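Local coordinates for terminase large subunit (Thermus phage G20c, PDB 5M1P), which cuts the viral DNA with its metal-dependent nuclease domain, as part of the ATP-driven motor that packages the genome into empty procapsids, at residues 10-21 with 136-146. Numbering follows the deposited sequence.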
# COMPACT_ATOMS: atom_id res chain seq x y z
N GLY A 10 -8.51 -5.54 14.41
CA GLY A 10 -8.58 -6.89 13.87
C GLY A 10 -7.27 -7.50 13.42
O GLY A 10 -7.29 -8.44 12.64
N LEU A 11 -6.13 -7.02 13.93
CA LEU A 11 -4.80 -7.54 13.54
C LEU A 11 -4.67 -9.04 13.81
O LEU A 11 -3.96 -9.75 13.09
CB LEU A 11 -3.69 -6.76 14.27
CG LEU A 11 -2.28 -6.73 13.67
CD1 LEU A 11 -2.29 -6.07 12.31
CD2 LEU A 11 -1.33 -5.99 14.60
N ASP A 12 -5.38 -9.53 14.82
CA ASP A 12 -5.41 -10.96 15.12
C ASP A 12 -5.97 -11.83 13.99
O ASP A 12 -5.70 -13.02 13.96
CB ASP A 12 -6.22 -11.22 16.40
CG ASP A 12 -7.66 -10.74 16.29
OD1 ASP A 12 -7.87 -9.51 16.16
OD2 ASP A 12 -8.58 -11.59 16.33
N MET A 13 -6.78 -11.23 13.11
CA MET A 13 -7.35 -11.94 11.96
C MET A 13 -6.56 -11.79 10.67
O MET A 13 -6.94 -12.37 9.65
CB MET A 13 -8.80 -11.50 11.76
CG MET A 13 -9.75 -12.00 12.83
SD MET A 13 -9.88 -13.80 12.81
CE MET A 13 -10.37 -14.18 11.13
N LEU A 14 -5.46 -11.04 10.70
CA LEU A 14 -4.59 -10.86 9.54
C LEU A 14 -3.94 -12.21 9.22
O LEU A 14 -3.39 -12.86 10.10
CB LEU A 14 -3.52 -9.81 9.88
CG LEU A 14 -2.52 -9.39 8.81
CD1 LEU A 14 -3.24 -8.66 7.70
CD2 LEU A 14 -1.46 -8.51 9.45
N ILE A 15 -4.04 -12.63 7.96
CA ILE A 15 -3.38 -13.85 7.50
C ILE A 15 -1.95 -13.51 7.14
O ILE A 15 -1.67 -12.51 6.45
CB ILE A 15 -4.11 -14.48 6.30
CG1 ILE A 15 -5.48 -14.95 6.76
CG2 ILE A 15 -3.30 -15.63 5.70
CD1 ILE A 15 -6.43 -15.25 5.64
N LEU A 16 -1.03 -14.34 7.63
CA LEU A 16 0.39 -14.11 7.50
C LEU A 16 0.96 -15.10 6.51
O LEU A 16 0.74 -16.30 6.64
CB LEU A 16 1.05 -14.26 8.87
CG LEU A 16 0.41 -13.43 9.99
CD1 LEU A 16 1.19 -13.66 11.28
CD2 LEU A 16 0.38 -11.96 9.64
N LEU A 17 1.70 -14.59 5.53
CA LEU A 17 2.15 -15.37 4.39
C LEU A 17 3.67 -15.44 4.33
O LEU A 17 4.35 -14.41 4.46
CB LEU A 17 1.66 -14.73 3.10
CG LEU A 17 0.15 -14.50 2.97
CD1 LEU A 17 -0.15 -13.63 1.75
CD2 LEU A 17 -0.57 -15.83 2.89
N PRO A 18 4.23 -16.63 4.07
CA PRO A 18 5.67 -16.71 3.86
C PRO A 18 6.05 -16.06 2.54
O PRO A 18 5.21 -15.92 1.64
CB PRO A 18 5.94 -18.22 3.85
CG PRO A 18 4.69 -18.78 3.28
CD PRO A 18 3.57 -17.92 3.78
N TYR A 19 7.30 -15.63 2.43
CA TYR A 19 7.76 -14.96 1.22
C TYR A 19 9.24 -15.21 1.01
O TYR A 19 9.93 -15.69 1.92
CB TYR A 19 7.51 -13.44 1.29
CG TYR A 19 8.19 -12.76 2.47
CD1 TYR A 19 7.57 -12.71 3.72
CD2 TYR A 19 9.48 -12.23 2.36
CE1 TYR A 19 8.20 -12.12 4.81
CE2 TYR A 19 10.11 -11.63 3.45
CZ TYR A 19 9.46 -11.59 4.67
OH TYR A 19 10.07 -11.01 5.76
N GLU A 20 9.70 -14.88 -0.19
CA GLU A 20 11.13 -14.85 -0.50
C GLU A 20 11.52 -13.39 -0.69
O GLU A 20 10.87 -12.66 -1.45
CB GLU A 20 11.42 -15.62 -1.79
CG GLU A 20 12.91 -15.80 -2.06
CD GLU A 20 13.22 -16.52 -3.36
OE1 GLU A 20 12.34 -16.60 -4.24
OE2 GLU A 20 14.38 -16.98 -3.50
N ARG A 21 12.56 -12.95 0.01
CA ARG A 21 13.09 -11.61 -0.21
C ARG A 21 13.96 -11.65 -1.47
O ARG A 21 14.96 -12.37 -1.51
CB ARG A 21 13.89 -11.13 1.01
CG ARG A 21 14.19 -9.64 1.01
CD ARG A 21 14.75 -9.18 2.36
NE ARG A 21 13.79 -9.28 3.46
CZ ARG A 21 13.01 -8.30 3.94
NH1 ARG A 21 13.01 -7.07 3.43
NH2 ARG A 21 12.19 -8.57 4.96
N MET A 136 -9.84 -6.66 7.23
CA MET A 136 -8.90 -7.34 8.10
C MET A 136 -9.61 -8.12 9.21
O MET A 136 -9.33 -9.30 9.43
CB MET A 136 -7.91 -6.37 8.73
CG MET A 136 -6.73 -7.05 9.39
SD MET A 136 -5.62 -5.91 10.24
CE MET A 136 -5.03 -4.91 8.87
N GLU A 137 -10.56 -7.47 9.88
CA GLU A 137 -11.33 -8.15 10.93
C GLU A 137 -12.09 -9.34 10.37
O GLU A 137 -12.22 -10.35 11.05
CB GLU A 137 -12.28 -7.18 11.63
CG GLU A 137 -13.14 -7.81 12.72
CD GLU A 137 -12.32 -8.38 13.86
OE1 GLU A 137 -12.44 -9.58 14.17
OE2 GLU A 137 -11.55 -7.61 14.47
N LYS A 138 -12.54 -9.23 9.12
CA LYS A 138 -13.25 -10.32 8.45
C LYS A 138 -12.35 -11.46 7.96
O LYS A 138 -12.85 -12.40 7.34
CB LYS A 138 -14.04 -9.76 7.28
CG LYS A 138 -15.22 -8.89 7.69
CD LYS A 138 -16.04 -8.49 6.48
CE LYS A 138 -17.33 -7.78 6.87
NZ LYS A 138 -17.88 -7.01 5.71
N GLY A 139 -11.04 -11.39 8.20
CA GLY A 139 -10.12 -12.44 7.82
C GLY A 139 -9.83 -12.48 6.34
O GLY A 139 -9.47 -13.53 5.81
N GLN A 140 -9.97 -11.34 5.66
CA GLN A 140 -9.79 -11.27 4.20
C GLN A 140 -8.49 -10.60 3.74
O GLN A 140 -8.21 -10.53 2.54
CB GLN A 140 -11.02 -10.59 3.59
CG GLN A 140 -12.28 -11.41 3.79
CD GLN A 140 -13.51 -10.82 3.14
OE1 GLN A 140 -13.97 -11.31 2.11
NE2 GLN A 140 -14.04 -9.76 3.73
N VAL A 141 -7.68 -10.13 4.68
CA VAL A 141 -6.41 -9.48 4.39
C VAL A 141 -5.29 -10.46 4.68
O VAL A 141 -5.25 -11.08 5.75
CB VAL A 141 -6.26 -8.17 5.20
CG1 VAL A 141 -4.91 -7.50 4.94
CG2 VAL A 141 -7.38 -7.20 4.87
N ALA A 142 -4.40 -10.64 3.70
CA ALA A 142 -3.29 -11.57 3.81
C ALA A 142 -2.04 -10.90 3.28
O ALA A 142 -2.01 -10.47 2.13
CB ALA A 142 -3.60 -12.84 3.04
N VAL A 143 -1.03 -10.77 4.14
CA VAL A 143 0.18 -10.01 3.84
C VAL A 143 1.45 -10.81 4.11
O VAL A 143 1.41 -11.79 4.86
CB VAL A 143 0.23 -8.70 4.67
CG1 VAL A 143 -1.01 -7.86 4.43
CG2 VAL A 143 0.41 -8.95 6.17
N PRO A 144 2.59 -10.39 3.51
CA PRO A 144 3.85 -11.03 3.86
C PRO A 144 4.12 -10.95 5.35
O PRO A 144 3.92 -9.90 5.95
CB PRO A 144 4.89 -10.22 3.08
CG PRO A 144 4.13 -9.57 1.97
CD PRO A 144 2.77 -9.31 2.52
N ASN A 145 4.54 -12.06 5.94
CA ASN A 145 4.75 -12.17 7.37
C ASN A 145 6.11 -11.56 7.71
O ASN A 145 7.09 -12.24 8.02
CB ASN A 145 4.66 -13.65 7.78
CG ASN A 145 4.64 -13.84 9.28
OD1 ASN A 145 4.70 -12.88 10.06
ND2 ASN A 145 4.55 -15.09 9.70
N ASP A 146 6.14 -10.23 7.66
CA ASP A 146 7.35 -9.46 7.79
C ASP A 146 7.13 -8.53 8.97
O ASP A 146 6.14 -7.80 9.00
CB ASP A 146 7.59 -8.66 6.51
CG ASP A 146 8.77 -7.75 6.62
OD1 ASP A 146 9.92 -8.25 6.57
OD2 ASP A 146 8.55 -6.54 6.77
O HOH W 1 -11.03 -10.52 16.15
O HOH W 2 -7.62 -10.41 7.63
O HOH W 3 9.88 -12.28 8.18
O HOH W 4 10.68 -5.51 5.27
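Tyr19 reaches from 10-21 to 144-146. Beyond CB, CG stands between the backbone N and the carbonyl carbon, chi1 59°, and this lays the ring alongside 144-146, with its edge to Asn145. CD1 meets Pro144 CB at 3.7 Å. CE1 comes next, with Asn145 O near the ring plane at its edge. CZ lies 3.9 Å from Asp146 CB. At the tip, OH lies 2.9 Å from Asp146 OD1, a weak hydrogen bond. Water 3 links the same hydroxyl to Asn145 O. Arg21 NH2 also reaches Asp146 OD1, at 2.8 Å, in a salt bridge of poor hydrogen-bond angle; the guanidinium and carboxylate planes are 53° apart. Asp146 is the N-cap of helix 147-154, and its OD2 makes a weak bond to Ile149 N.

Upstream, strands 15-17 and 142-144 pair in parallel. Strand 142-144 is an outermost strand of the mixed sheet in this RNase H-like nuclease domain. Ile15 N bonds to Val141 O, and Val143 N to Ile15 O. Leu17 N then takes Val143 O, and Asn145 N closes the series on Leu17 O at 2.8 Å. Ile15 and Ala142 pack their CB atoms on one face. Val143 points to the opposite face, where its CG2 meets Leu14 CD2; Leu14 CD1 also presses on Val141 CG1 at 3.4 Å, a tight carbon contact.

Helix 122-137 ends in a Schellman motif at Gly139. Met13 CB sits 3.2 Å from Met136 O there, and Met13 CE reaches Gly139 CA. Water 1 donates to both Asp12 OD2 and Glu137 OE1, bridging two carboxylates that probably repel each other.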